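Putative glucoamylase (Bacteroides uniformis, PDB 4GL3) is a putative glucoamylase that probably hydrolyses glycosidic bonds in carbohydrate chains, with a helix-rich fold of the six-hairpin glycosidase clan. Local coordinates at residues H188-H193 with K218-A223; K236-N241 with E272-A277; G170-Y175 with A212-H217; G263-Y268 with G414-Y419; T252-M257 with A378-P383. All coordinates share one frame; numbering follows the deposited sequence. Where two conformers were deposited one is given.

Interactions 1 and 3 share helix 213-220, and their centres lie about 9 Å apart. The two alternate along the chain. Both close before interactions 2, 4 and 5 open, and those three interleave. Interaction 2 joins strand 235-239 to helix 271-288, its centre about 17 Å from that of interaction 1. His193 packs on Leu239 where these two meet. Interaction 4 ties the loop before helix 271-288 to the C-terminal loop. It is linked to interaction 3 by Tyr216 with Asp266 and His217 with Tyr268. The centre of interaction 5 is about 3 Å from the chain centre; those of the other four are 18 to 23 Å from it. Together they fasten loops onto a largely helical body.

Interaction 1: residues H188-H193 with K218-A223; sequences HQIKGH and KGWANA
Gly192 lies on the six-membered ring of Trp220. Its CA is 3.4 Å from the ring centroid and only 4° off the ring normal, a CH-pi contact. A side chain on Gly192 would clash with this indole. Gly192 N also donates to Trp220 O at 2.9 Å, which holds the glycine over the ring. Ile190 CG2 meets the indole edge at Trp220 CZ3, 3.9 Å away. His193 crosses the indole obliquely, with ND1 3.6 Å from Trp220 CZ2. A water bridges His193 ND1 and Trp220 NE1, in plane at the edge of both rings.

The contact lies at the C-terminal end of helix 213-220, where Ala221 is the first residue to leave helical geometry. Lys191 reaches this end with a chain bent at chi2 and chi3. NZ donates to Gly219 O at 2.8 Å, on a lone pair, and weakly to Asn222 O. Carbonyls at a helix end would probably favour a charged ammonium here. Ala223 CB packs 3.5 Å from Gly192 O.

A cis peptide joins Gly192 to His193. Further out, Gly192 O accepts from Thr225 OG1 and Ile190 O is hydrogen-bonded to Tyr200 OH. The Trp220 ring also meets the rings of His197, Tyr216 and Phe226.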
# COMPACT_ATOMS: atom_id res chain seq x y z
N HIS A 188 0.47 -3.55 20.32
CA HIS A 188 0.76 -4.34 19.11
C HIS A 188 2.15 -3.89 18.58
O HIS A 188 2.28 -2.85 17.97
CB HIS A 188 -0.37 -4.09 18.11
CG HIS A 188 -0.38 -4.99 16.92
ND1 HIS A 188 0.76 -5.53 16.36
CD2 HIS A 188 -1.39 -5.38 16.11
CE1 HIS A 188 0.44 -6.25 15.31
NE2 HIS A 188 -0.86 -6.18 15.13
N GLN A 189 3.19 -4.66 18.89
CA GLN A 189 4.53 -4.38 18.39
C GLN A 189 4.58 -4.62 16.87
O GLN A 189 3.99 -5.59 16.37
CB GLN A 189 5.52 -5.28 19.09
CG GLN A 189 5.75 -5.03 20.57
CD GLN A 189 6.75 -6.02 21.18
OE1 GLN A 189 7.62 -6.54 20.50
NE2 GLN A 189 6.59 -6.32 22.44
N ILE A 190 5.24 -3.74 16.14
CA ILE A 190 5.35 -3.91 14.69
C ILE A 190 6.60 -4.76 14.45
O ILE A 190 7.75 -4.29 14.59
CB ILE A 190 5.47 -2.55 13.96
CG1 ILE A 190 4.24 -1.66 14.31
CG2 ILE A 190 5.61 -2.74 12.42
CD1 ILE A 190 4.30 -0.26 13.74
N LYS A 191 6.37 -6.02 14.11
CA LYS A 191 7.43 -7.01 13.98
C LYS A 191 7.45 -7.47 12.52
O LYS A 191 6.41 -7.59 11.90
CB LYS A 191 7.15 -8.23 14.84
CG LYS A 191 7.04 -7.97 16.32
CD LYS A 191 8.31 -7.45 17.00
CE LYS A 191 9.32 -8.50 17.32
NZ LYS A 191 10.57 -7.95 17.96
N GLY A 192 8.64 -7.65 11.97
CA GLY A 192 8.79 -8.04 10.55
C GLY A 192 8.62 -9.53 10.30
O GLY A 192 8.61 -10.29 11.25
N HIS A 193 8.52 -9.99 9.05
CA HIS A 193 8.50 -9.16 7.84
C HIS A 193 7.08 -9.22 7.27
O HIS A 193 6.65 -10.24 6.75
CB HIS A 193 9.49 -9.63 6.76
CG HIS A 193 9.48 -8.75 5.54
ND1 HIS A 193 10.23 -7.60 5.45
CD2 HIS A 193 8.74 -8.81 4.40
CE1 HIS A 193 9.96 -7.00 4.31
NE2 HIS A 193 9.08 -7.72 3.64
N LYS A 218 16.62 -4.55 16.55
CA LYS A 218 16.04 -5.42 17.61
C LYS A 218 14.53 -5.56 17.58
O LYS A 218 14.01 -6.57 17.99
CB LYS A 218 16.43 -4.88 18.99
CG LYS A 218 17.91 -4.95 19.24
CD LYS A 218 18.18 -4.41 20.64
CE LYS A 218 19.56 -4.75 21.15
NZ LYS A 218 20.51 -3.69 20.70
N GLY A 219 13.82 -4.56 17.11
CA GLY A 219 12.38 -4.63 17.07
C GLY A 219 11.83 -5.21 15.77
O GLY A 219 11.19 -6.25 15.77
N TRP A 220 12.05 -4.53 14.66
CA TRP A 220 11.56 -5.03 13.39
C TRP A 220 12.20 -6.37 13.03
O TRP A 220 11.48 -7.28 12.64
CB TRP A 220 11.79 -4.02 12.28
CG TRP A 220 11.48 -4.48 10.92
CD1 TRP A 220 12.39 -4.84 9.98
CD2 TRP A 220 10.19 -4.61 10.29
NE1 TRP A 220 11.78 -5.15 8.82
CE2 TRP A 220 10.42 -5.05 8.98
CE3 TRP A 220 8.88 -4.44 10.72
CZ2 TRP A 220 9.40 -5.28 8.08
CZ3 TRP A 220 7.86 -4.67 9.83
CH2 TRP A 220 8.11 -5.09 8.53
N ALA A 221 13.52 -6.47 13.17
CA ALA A 221 14.31 -7.54 12.53
C ALA A 221 14.54 -8.77 13.38
O ALA A 221 15.58 -9.40 13.28
CB ALA A 221 15.66 -6.98 12.02
N ASN A 222 13.61 -9.13 14.24
CA ASN A 222 13.80 -10.30 15.11
C ASN A 222 12.42 -10.84 15.48
O ASN A 222 11.74 -10.27 16.32
CB ASN A 222 14.62 -9.95 16.36
CG ASN A 222 15.05 -11.20 17.12
OD1 ASN A 222 14.98 -12.29 16.59
ND2 ASN A 222 15.50 -11.05 18.35
N ALA A 223 11.98 -11.90 14.80
CA ALA A 223 10.61 -12.44 14.94
C ALA A 223 10.53 -13.80 14.26
O ALA A 223 11.33 -14.08 13.38
CB ALA A 223 9.56 -11.46 14.36
O HOH W 1 12.65 -6.19 6.34

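Interaction 2: residues K236-N241 with E272-A277; sequences KLPLGN and EEQMKA
Gln274 faces Leu239 across a strand-on-helix packing, in which strand 235-239 of a two-stranded antiparallel sheet lies against helix 271-288. The short segments cross at 124° between their N-to-C directions, with axes 7.5 Å apart at closest approach.

The tight part is built on the Gln274 amide. OE1 accepts from Leu239 N at 2.8 Å, with the donor tilted 32° from the carbonyl plane. NE2 donates to Leu239 O at 2.9 Å, coming from above that carbonyl's plane. One side-chain amide therefore satisfies both the N-H and the C=O of one buried backbone residue, and the two bonds fix the amide's rotation. CG stands anti to the backbone N, and a bend at chi2 (65°) turns CD. Pro238 has no N-H to offer. Its ring slides past the Gln274 side chain in the opposite direction, with CD 3.2 Å from OE1. Leu237 CD1 rests 3.6 Å from NE2, and Ala277 CB packs against Leu237 CD1 and Pro238 CD. Leu239 also leans on Leu227 of the partner strand and on His193.

The solvent side is looser. Exposed Lys236 crosses Glu273 at about a right angle, and NZ stays 3.5 Å from OE2, a salt bridge. The Glu273 chain is extended beyond CG, which brings the carboxylate alongside Pro238 CG. A water sits at this rim and donates to Glu273 OE2 at 2.9 Å.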
# COMPACT_ATOMS: atom_id res chain seq x y z
N LYS A 236 13.78 -19.99 -2.93
CA LYS A 236 14.26 -19.57 -1.64
C LYS A 236 13.54 -18.27 -1.28
O LYS A 236 13.58 -17.31 -2.07
CB LYS A 236 15.78 -19.37 -1.72
CG LYS A 236 16.53 -19.48 -0.39
CD LYS A 236 17.74 -18.54 -0.29
CE LYS A 236 17.32 -17.13 0.12
NZ LYS A 236 18.43 -16.14 0.16
N LEU A 237 12.87 -18.23 -0.12
CA LEU A 237 12.19 -17.03 0.36
C LEU A 237 12.97 -16.40 1.53
O LEU A 237 12.99 -16.97 2.63
CB LEU A 237 10.76 -17.40 0.84
CG LEU A 237 9.85 -16.29 1.38
CD1 LEU A 237 9.55 -15.22 0.33
CD2 LEU A 237 8.56 -16.91 1.93
N PRO A 238 13.63 -15.23 1.31
CA PRO A 238 14.51 -14.67 2.37
C PRO A 238 13.81 -14.41 3.70
O PRO A 238 14.34 -14.77 4.76
CB PRO A 238 15.04 -13.37 1.76
CG PRO A 238 15.00 -13.62 0.27
CD PRO A 238 13.80 -14.51 0.03
N LEU A 239 12.63 -13.81 3.63
CA LEU A 239 11.90 -13.33 4.79
C LEU A 239 10.40 -13.74 4.77
O LEU A 239 9.80 -14.03 3.72
CB LEU A 239 11.99 -11.80 4.87
CG LEU A 239 13.37 -11.09 4.87
CD1 LEU A 239 13.18 -9.56 4.76
CD2 LEU A 239 14.19 -11.49 6.09
N GLY A 240 9.79 -13.70 5.95
CA GLY A 240 8.33 -13.76 6.04
C GLY A 240 7.79 -15.05 6.66
O GLY A 240 8.53 -16.02 6.92
N ASN A 241 6.48 -15.03 6.87
CA ASN A 241 5.74 -16.11 7.52
C ASN A 241 6.04 -17.46 6.92
O ASN A 241 5.96 -17.66 5.69
CB ASN A 241 4.24 -15.79 7.39
CG ASN A 241 3.38 -16.61 8.30
OD1 ASN A 241 3.20 -17.82 8.11
ND2 ASN A 241 2.83 -15.95 9.32
N GLU A 272 14.81 -7.06 -3.65
CA GLU A 272 14.33 -7.42 -4.97
C GLU A 272 14.07 -8.94 -5.05
O GLU A 272 13.07 -9.38 -5.62
CB GLU A 272 15.35 -7.02 -6.04
CG GLU A 272 14.83 -7.19 -7.46
CD GLU A 272 15.77 -6.59 -8.51
OE1 GLU A 272 16.84 -6.02 -8.16
OE2 GLU A 272 15.42 -6.67 -9.69
N GLU A 273 15.00 -9.72 -4.52
CA GLU A 273 14.83 -11.17 -4.40
C GLU A 273 13.59 -11.49 -3.56
O GLU A 273 12.80 -12.36 -3.92
CB GLU A 273 16.07 -11.80 -3.76
CG GLU A 273 16.08 -13.32 -3.85
CD GLU A 273 17.17 -14.01 -3.00
OE1 GLU A 273 17.94 -13.34 -2.25
OE2 GLU A 273 17.25 -15.26 -3.07
N GLN A 274 13.39 -10.79 -2.44
CA GLN A 274 12.25 -11.05 -1.57
C GLN A 274 10.93 -10.90 -2.35
O GLN A 274 10.04 -11.77 -2.25
CB GLN A 274 12.23 -10.09 -0.36
CG GLN A 274 10.99 -10.22 0.55
CD GLN A 274 10.87 -11.57 1.26
OE1 GLN A 274 11.85 -12.31 1.36
NE2 GLN A 274 9.66 -11.88 1.78
N MSE A 275 10.81 -9.80 -3.11
CA MSE A 275 9.52 -9.46 -3.73
C MSE A 275 9.23 -10.47 -4.86
O MSE A 275 8.10 -10.96 -5.00
CB MSE A 275 9.48 -8.04 -4.29
CG MSE A 275 9.72 -6.94 -3.31
SE MSE A 275 8.83 -7.18 -1.64
CE MSE A 275 10.26 -6.59 -0.44
N LYS A 276 10.26 -10.81 -5.63
CA LYS A 276 10.15 -11.82 -6.67
C LYS A 276 9.83 -13.19 -6.12
O LYS A 276 8.95 -13.86 -6.62
CB LYS A 276 11.41 -11.89 -7.54
CG LYS A 276 11.61 -10.61 -8.33
CD LYS A 276 12.68 -10.71 -9.43
CE LYS A 276 12.61 -9.46 -10.32
NZ LYS A 276 13.96 -9.07 -10.80
N ALA A 277 10.56 -13.61 -5.08
CA ALA A 277 10.35 -14.92 -4.46
C ALA A 277 8.93 -15.04 -3.94
O ALA A 277 8.25 -16.01 -4.21
CB ALA A 277 11.37 -15.19 -3.32
O HOH W 2 14.97 -16.67 -4.08

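Interaction 3: residues G170-Y175 with A212-H217; sequences GQDVMY and AESVYH
The first turn of helix 213-220 is the element gripped here, by the loop that precedes strand 177-178. Asp172 meets Ser214 at the outer side. Ser214 OG donates to Asp172 OD1 at 2.7 Å and comes from above the carboxylate plane, 51° out of it. The hydroxyl is placed by chi1 of 66°, which sets OG between the backbone N and the carbonyl carbon. An alanine in place of Asp172 would probably leave the Ser214 hydroxyl without this acceptor and free to turn.

Val215 fills the inner side with both methyls. CG1 touches CG of the selenomethionine Met174 at 3.6 Å, and the two side chains cross at about a right angle. CG2 lies 3.6 Å from Gln171 O. The turn that starts the helix is closed by Val215 N bonding to Ala212 O. The backbones come nearest at Asp172 and Val215, with CA atoms 4.0 Å apart.

Within the loop, Tyr175 OH donates to Gln171 OE1 at 2.6 Å, which ties Tyr175 back to Gln171. Helix 197-205 backs the contact: Tyr200 touches Val173 and Val215, and its OH accepts from Met174 N.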
# COMPACT_ATOMS: atom_id res chain seq x y z
N GLY A 170 10.07 4.49 24.32
CA GLY A 170 11.44 4.44 24.83
C GLY A 170 12.07 3.04 24.74
O GLY A 170 13.13 2.83 25.30
N GLN A 171 11.43 2.10 24.02
CA GLN A 171 11.95 0.75 23.85
C GLN A 171 12.58 0.58 22.45
O GLN A 171 12.48 1.49 21.60
CB GLN A 171 10.78 -0.25 23.94
CG GLN A 171 10.00 -0.17 25.25
CD GLN A 171 8.75 -1.02 25.25
OE1 GLN A 171 8.59 -1.98 24.46
NE2 GLN A 171 7.85 -0.69 26.17
N ASP A 172 13.14 -0.61 22.20
CA ASP A 172 13.73 -0.96 20.91
C ASP A 172 12.73 -1.68 19.97
O ASP A 172 13.02 -2.75 19.43
CB ASP A 172 14.98 -1.82 21.15
CG ASP A 172 16.15 -1.01 21.69
OD1 ASP A 172 16.35 0.12 21.23
OD2 ASP A 172 16.88 -1.53 22.57
N VAL A 173 11.58 -1.06 19.73
CA VAL A 173 10.58 -1.58 18.81
C VAL A 173 9.57 -0.43 18.68
O VAL A 173 9.56 0.52 19.48
CB VAL A 173 9.89 -2.84 19.42
CG1 VAL A 173 9.09 -2.46 20.66
CG2 VAL A 173 9.00 -3.57 18.43
N MSE A 174 8.74 -0.50 17.66
CA MSE A 174 7.67 0.51 17.44
C MSE A 174 6.32 -0.16 17.62
O MSE A 174 6.19 -1.35 17.35
CB MSE A 174 7.75 1.17 16.05
CG MSE A 174 9.04 1.94 15.83
SE MSE A 174 9.22 2.56 14.00
CE MSE A 174 8.19 4.21 14.20
N TYR A 175 5.37 0.61 18.17
CA TYR A 175 4.02 0.19 18.44
C TYR A 175 3.09 0.80 17.39
O TYR A 175 3.28 1.94 16.97
CB TYR A 175 3.59 0.59 19.89
CG TYR A 175 4.27 -0.28 20.92
CD1 TYR A 175 5.58 0.02 21.35
CD2 TYR A 175 3.64 -1.42 21.42
CE1 TYR A 175 6.23 -0.79 22.26
CE2 TYR A 175 4.29 -2.27 22.31
CZ TYR A 175 5.58 -1.95 22.75
OH TYR A 175 6.24 -2.78 23.62
N ALA A 212 16.10 5.43 17.14
CA ALA A 212 17.44 4.87 17.21
C ALA A 212 17.54 3.66 16.23
O ALA A 212 16.55 3.01 15.92
CB ALA A 212 17.78 4.44 18.66
N GLU A 213 18.74 3.38 15.75
CA GLU A 213 18.96 2.25 14.84
C GLU A 213 18.57 0.94 15.48
O GLU A 213 18.04 0.05 14.79
CB GLU A 213 20.45 2.18 14.43
CG GLU A 213 20.85 3.36 13.57
CD GLU A 213 22.36 3.53 13.49
OE1 GLU A 213 23.05 2.47 13.48
OE2 GLU A 213 22.83 4.69 13.44
N SER A 214 18.84 0.82 16.77
CA SER A 214 18.54 -0.41 17.49
C SER A 214 17.01 -0.74 17.51
O SER A 214 16.62 -1.91 17.67
CB SER A 214 19.10 -0.29 18.92
OG SER A 214 18.35 0.75 19.59
N VAL A 215 16.16 0.26 17.29
CA VAL A 215 14.72 0.07 17.18
C VAL A 215 14.44 -0.81 15.95
O VAL A 215 13.58 -1.71 16.00
CB VAL A 215 13.96 1.43 17.15
CG1 VAL A 215 12.48 1.32 16.74
CG2 VAL A 215 14.10 2.19 18.49
N TYR A 216 15.14 -0.55 14.85
CA TYR A 216 15.00 -1.36 13.65
C TYR A 216 15.60 -2.76 13.86
O TYR A 216 14.95 -3.78 13.65
CB TYR A 216 15.71 -0.69 12.46
CG TYR A 216 15.59 -1.39 11.14
CD1 TYR A 216 14.38 -1.55 10.53
CD2 TYR A 216 16.72 -1.85 10.48
CE1 TYR A 216 14.27 -2.14 9.31
CE2 TYR A 216 16.62 -2.47 9.27
CZ TYR A 216 15.39 -2.61 8.68
OH TYR A 216 15.28 -3.23 7.44
N HIS A 217 16.87 -2.82 14.27
CA HIS A 217 17.58 -4.09 14.33
C HIS A 217 17.06 -5.07 15.40
O HIS A 217 17.01 -6.27 15.16
CB HIS A 217 19.10 -3.86 14.47
CG HIS A 217 19.67 -3.16 13.29
ND1 HIS A 217 19.74 -3.75 12.03
CD2 HIS A 217 20.17 -1.90 13.14
CE1 HIS A 217 20.28 -2.89 11.18
NE2 HIS A 217 20.55 -1.77 11.83

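Interaction 4: residues G263-Y268 with G414-Y419; sequences GLKDRY and GFTSPY
The Phe415 ring carries Asp266 CB over the centre of one face. CB is 3.8 Å from the ring centroid and 11° off the normal, a CH-pi contact. The two side chains lie side by side, pointing the same way, with the carboxylate plane 40° from the ring. A chi1 of 66° sets Asp266 CG between the backbone N and the carbonyl carbon, and OD2 lies 3.6 Å from Phe415 CZ. Leu264 CD1 comes to CD2 of the ring obliquely, at 3.6 Å. An alanine in place of Phe415 would probably open a gap beside Leu264 and Asp266.

The backbones run antiparallel and form a single beta bridge, a hydrogen-bonded pair at Lys265 and Thr416. Lys265 N donates to Thr416 O at 3.1 Å, and Thr416 N to Lys265 O at 2.9 Å. Ser417 CA also makes a CA-H...O contact with Gly263 O, and a water joins Gly263 O to Thr416 OG1. Gly414 ends helix 404-412 in a Schellman motif.

Asp266 OD1 takes Tyr268 N in an Asx turn and also Ala269 N. OD2 is hydrogen-bonded to Tyr216 OH and Tyr271 OH. Ser417 OG accepts from Tyr419 N, an ST turn. Phe415 is also packed by Tyr216, His197 and Ile201.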
# COMPACT_ATOMS: atom_id res chain seq x y z
N GLY A 263 17.51 -3.47 -6.36
CA GLY A 263 18.86 -3.19 -5.88
C GLY A 263 18.88 -2.77 -4.41
O GLY A 263 19.93 -2.36 -3.91
N LEU A 264 17.74 -2.86 -3.71
CA LEU A 264 17.68 -2.51 -2.28
C LEU A 264 18.13 -3.67 -1.40
O LEU A 264 17.62 -4.77 -1.53
CB LEU A 264 16.26 -2.09 -1.92
CG LEU A 264 16.07 -1.43 -0.53
CD1 LEU A 264 16.71 -0.05 -0.52
CD2 LEU A 264 14.56 -1.41 -0.21
N LYS A 265 19.10 -3.41 -0.51
CA LYS A 265 19.71 -4.44 0.33
C LYS A 265 20.01 -3.88 1.71
O LYS A 265 20.53 -2.77 1.81
CB LYS A 265 21.04 -4.93 -0.26
CG LYS A 265 20.98 -5.58 -1.65
CD LYS A 265 22.34 -6.23 -1.96
CE LYS A 265 22.37 -7.13 -3.19
NZ LYS A 265 22.01 -6.37 -4.41
N ASP A 266 19.72 -4.63 2.77
CA ASP A 266 20.23 -4.29 4.12
C ASP A 266 20.96 -5.52 4.59
O ASP A 266 21.23 -6.43 3.78
CB ASP A 266 19.13 -3.80 5.06
CG ASP A 266 18.10 -4.87 5.40
OD1 ASP A 266 18.27 -6.03 4.97
OD2 ASP A 266 17.09 -4.51 6.04
N ARG A 267 21.32 -5.59 5.87
CA ARG A 267 22.10 -6.74 6.34
C ARG A 267 21.26 -8.02 6.39
O ARG A 267 21.81 -9.02 6.59
CB ARG A 267 22.76 -6.48 7.71
CG ARG A 267 21.80 -6.42 8.89
CD ARG A 267 22.55 -6.37 10.24
NE ARG A 267 23.00 -5.01 10.55
CZ ARG A 267 23.21 -4.51 11.78
NH1 ARG A 267 23.02 -5.23 12.88
NH2 ARG A 267 23.62 -3.24 11.92
N TYR A 268 19.95 -7.95 6.25
CA TYR A 268 19.08 -9.11 6.35
C TYR A 268 18.65 -9.64 4.99
O TYR A 268 18.51 -10.82 4.86
CB TYR A 268 17.81 -8.76 7.15
CG TYR A 268 18.16 -8.13 8.49
CD1 TYR A 268 18.80 -8.87 9.47
CD2 TYR A 268 17.90 -6.81 8.75
CE1 TYR A 268 19.18 -8.29 10.68
CE2 TYR A 268 18.25 -6.23 9.96
CZ TYR A 268 18.92 -6.97 10.90
OH TYR A 268 19.28 -6.39 12.08
N GLY A 414 21.60 1.14 7.32
CA GLY A 414 22.57 0.27 6.71
C GLY A 414 22.20 -0.18 5.31
O GLY A 414 22.79 -1.11 4.80
N PHE A 415 21.25 0.46 4.66
CA PHE A 415 20.87 0.00 3.30
C PHE A 415 21.87 0.44 2.25
O PHE A 415 22.50 1.47 2.41
CB PHE A 415 19.54 0.56 2.86
CG PHE A 415 18.36 -0.10 3.48
CD1 PHE A 415 17.95 0.24 4.76
CD2 PHE A 415 17.67 -1.06 2.79
CE1 PHE A 415 16.83 -0.36 5.32
CE2 PHE A 415 16.58 -1.68 3.34
CZ PHE A 415 16.15 -1.31 4.61
N THR A 416 22.00 -0.36 1.18
CA THR A 416 22.61 0.08 -0.08
C THR A 416 21.49 0.04 -1.16
O THR A 416 20.48 -0.71 -1.04
CB THR A 416 23.77 -0.82 -0.52
OG1 THR A 416 23.29 -2.16 -0.56
CG2 THR A 416 24.99 -0.74 0.46
N SER A 417 21.63 0.88 -2.17
CA SER A 417 20.61 1.01 -3.25
C SER A 417 21.27 1.78 -4.41
O SER A 417 22.17 2.59 -4.18
CB SER A 417 19.39 1.79 -2.72
OG SER A 417 18.48 2.16 -3.77
N PRO A 418 20.84 1.53 -5.64
CA PRO A 418 21.35 2.38 -6.72
C PRO A 418 21.00 3.86 -6.56
O PRO A 418 21.65 4.69 -7.16
CB PRO A 418 20.70 1.82 -7.99
CG PRO A 418 19.60 0.92 -7.54
CD PRO A 418 19.89 0.51 -6.12
N TYR A 419 20.01 4.19 -5.74
CA TYR A 419 19.66 5.60 -5.47
C TYR A 419 20.61 6.29 -4.49
O TYR A 419 20.59 7.51 -4.37
CB TYR A 419 18.26 5.70 -4.89
CG TYR A 419 17.15 5.34 -5.83
CD1 TYR A 419 16.71 4.03 -5.93
CD2 TYR A 419 16.53 6.32 -6.63
CE1 TYR A 419 15.68 3.69 -6.78
CE2 TYR A 419 15.49 5.99 -7.49
CZ TYR A 419 15.06 4.67 -7.55
OH TYR A 419 14.03 4.29 -8.35
O HOH W 3 22.60 -2.45 -3.08

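Interaction 5: residues T252-M257 with A378-P383; sequences THYSYM and AIDQGP
Tyr254, Met257 and His253 meet Ile379 and Pro383 mainly through apolar packing. The Tyr254 side chain crosses both partners at a slant. Its CE1 lies 4.0 Å from Pro383 CG, and its CZ is the same distance from Ile379 CB. Met257, a selenomethionine, is bent at chi2 and chi3. In the conformer described, SE is 3.9 Å from Pro383 CB and CE is 3.5 Å from Pro383 CA. Two conformers exist for this residue, so these details are less certain. His253 adds a looser touch, with its CB near Pro383 CB.

The polar part gathers at the Tyr254 hydroxyl. OH lies 3.2 Å from Ile379 O and also close to Ile379 CB. A water lies 2.7 Å from Tyr254 OH and donates a hydrogen bond to Asp380 OD1. It thus links the hydroxyl to a carboxylate whose OD1 is itself 4.0 Å from Tyr254 OH. The His253 ring has its polar partner outside, with NE2 hydrogen-bonded to Ser332 OG.

Pro383 has no N-H, and the helix kinks where that bond to the preceding turn is absent. The Ile379 side chain also lies about 4 Å from a bound Tris molecule, probably from the crystallisation liquor, which may mark a pocket.

The contact joins the loop between strand 235-239 and helix 271-288 to the first turns of helix 378-393. Helix 54-69 packs against it through Phe59 and Met62, and helix 326-331 through Ser331.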
# COMPACT_ATOMS: atom_id res chain seq x y z
N THR A 252 4.15 -7.39 -0.34
CA THR A 252 5.13 -6.90 -1.36
C THR A 252 4.69 -5.60 -2.03
O THR A 252 5.38 -5.11 -2.93
CB THR A 252 5.39 -7.96 -2.44
OG1 THR A 252 4.21 -8.09 -3.27
CG2 THR A 252 5.76 -9.30 -1.78
N HIS A 253 3.56 -5.02 -1.58
CA HIS A 253 3.00 -3.85 -2.20
C HIS A 253 3.02 -2.58 -1.32
O HIS A 253 3.44 -1.56 -1.77
CB HIS A 253 1.54 -4.08 -2.65
CG HIS A 253 1.36 -5.27 -3.52
ND1 HIS A 253 0.19 -5.99 -3.54
CD2 HIS A 253 2.24 -5.91 -4.33
CE1 HIS A 253 0.35 -7.03 -4.36
NE2 HIS A 253 1.57 -6.99 -4.86
N TYR A 254 2.49 -2.62 -0.11
CA TYR A 254 2.16 -1.33 0.55
C TYR A 254 3.36 -0.41 0.89
O TYR A 254 3.26 0.80 0.73
CB TYR A 254 1.29 -1.53 1.80
CG TYR A 254 -0.12 -2.05 1.64
CD1 TYR A 254 -0.64 -2.39 0.40
CD2 TYR A 254 -0.94 -2.21 2.76
CE1 TYR A 254 -1.92 -2.90 0.28
CE2 TYR A 254 -2.21 -2.70 2.65
CZ TYR A 254 -2.72 -3.05 1.40
OH TYR A 254 -4.00 -3.58 1.28
N SER A 255 4.44 -0.98 1.39
CA SER A 255 5.67 -0.24 1.69
C SER A 255 6.53 0.02 0.46
O SER A 255 7.42 0.85 0.54
CB SER A 255 6.52 -1.01 2.77
OG SER A 255 5.88 -1.08 4.05
N TYR A 256 6.23 -0.64 -0.67
CA TYR A 256 7.08 -0.65 -1.88
C TYR A 256 6.43 0.06 -3.07
O TYR A 256 6.72 -0.15 -4.26
CB TYR A 256 7.49 -2.09 -2.22
CG TYR A 256 8.05 -2.73 -0.98
CD1 TYR A 256 9.30 -2.34 -0.48
CD2 TYR A 256 7.31 -3.65 -0.25
CE1 TYR A 256 9.82 -2.90 0.69
CE2 TYR A 256 7.80 -4.21 0.92
CZ TYR A 256 9.04 -3.81 1.41
OH TYR A 256 9.52 -4.35 2.58
N MSE A 257 5.55 0.94 -2.71
CA MSE A 257 4.90 1.85 -3.63
C MSE A 257 5.85 3.03 -3.91
O MSE A 257 6.07 3.43 -5.06
CB MSE A 257 3.61 2.35 -2.98
CG MSE A 257 2.51 2.36 -3.91
SE MSE A 257 1.30 0.85 -3.80
CE MSE A 257 -0.21 2.13 -3.91
N ALA A 378 -10.37 0.76 -1.31
CA ALA A 378 -9.21 1.65 -1.52
C ALA A 378 -7.89 0.91 -1.47
O ALA A 378 -6.98 1.17 -2.28
CB ALA A 378 -9.16 2.78 -0.48
N ILE A 379 -7.70 0.07 -0.45
CA ILE A 379 -6.37 -0.51 -0.24
C ILE A 379 -6.02 -1.62 -1.26
O ILE A 379 -4.89 -1.97 -1.38
CB ILE A 379 -6.15 -1.02 1.23
CG1 ILE A 379 -7.15 -2.14 1.56
CG2 ILE A 379 -6.18 0.17 2.23
CD1 ILE A 379 -7.12 -2.65 3.03
N ASP A 380 -7.01 -2.14 -1.97
CA ASP A 380 -6.79 -3.10 -3.08
C ASP A 380 -6.67 -2.38 -4.46
O ASP A 380 -5.85 -2.76 -5.30
CB ASP A 380 -7.91 -4.13 -3.06
CG ASP A 380 -7.89 -5.04 -1.76
OD1 ASP A 380 -6.84 -5.14 -1.09
OD2 ASP A 380 -8.91 -5.72 -1.45
N GLN A 381 -7.43 -1.29 -4.65
CA GLN A 381 -7.40 -0.52 -5.89
C GLN A 381 -6.15 0.35 -6.05
O GLN A 381 -5.60 0.48 -7.15
CB GLN A 381 -8.67 0.34 -6.03
CG GLN A 381 -9.98 -0.45 -6.18
CD GLN A 381 -9.97 -1.53 -7.26
OE1 GLN A 381 -9.46 -2.65 -7.06
NE2 GLN A 381 -10.65 -1.26 -8.32
N GLY A 382 -5.68 0.96 -4.96
CA GLY A 382 -4.56 1.85 -5.04
C GLY A 382 -3.32 1.22 -5.65
O GLY A 382 -2.70 1.81 -6.56
N PRO A 383 -2.92 0.05 -5.12
CA PRO A 383 -1.69 -0.59 -5.62
C PRO A 383 -1.77 -1.02 -7.08
O PRO A 383 -0.73 -1.08 -7.75
CB PRO A 383 -1.48 -1.80 -4.67
CG PRO A 383 -2.21 -1.41 -3.39
CD PRO A 383 -3.41 -0.61 -3.88
O HOH W 4 -4.17 -5.13 -0.97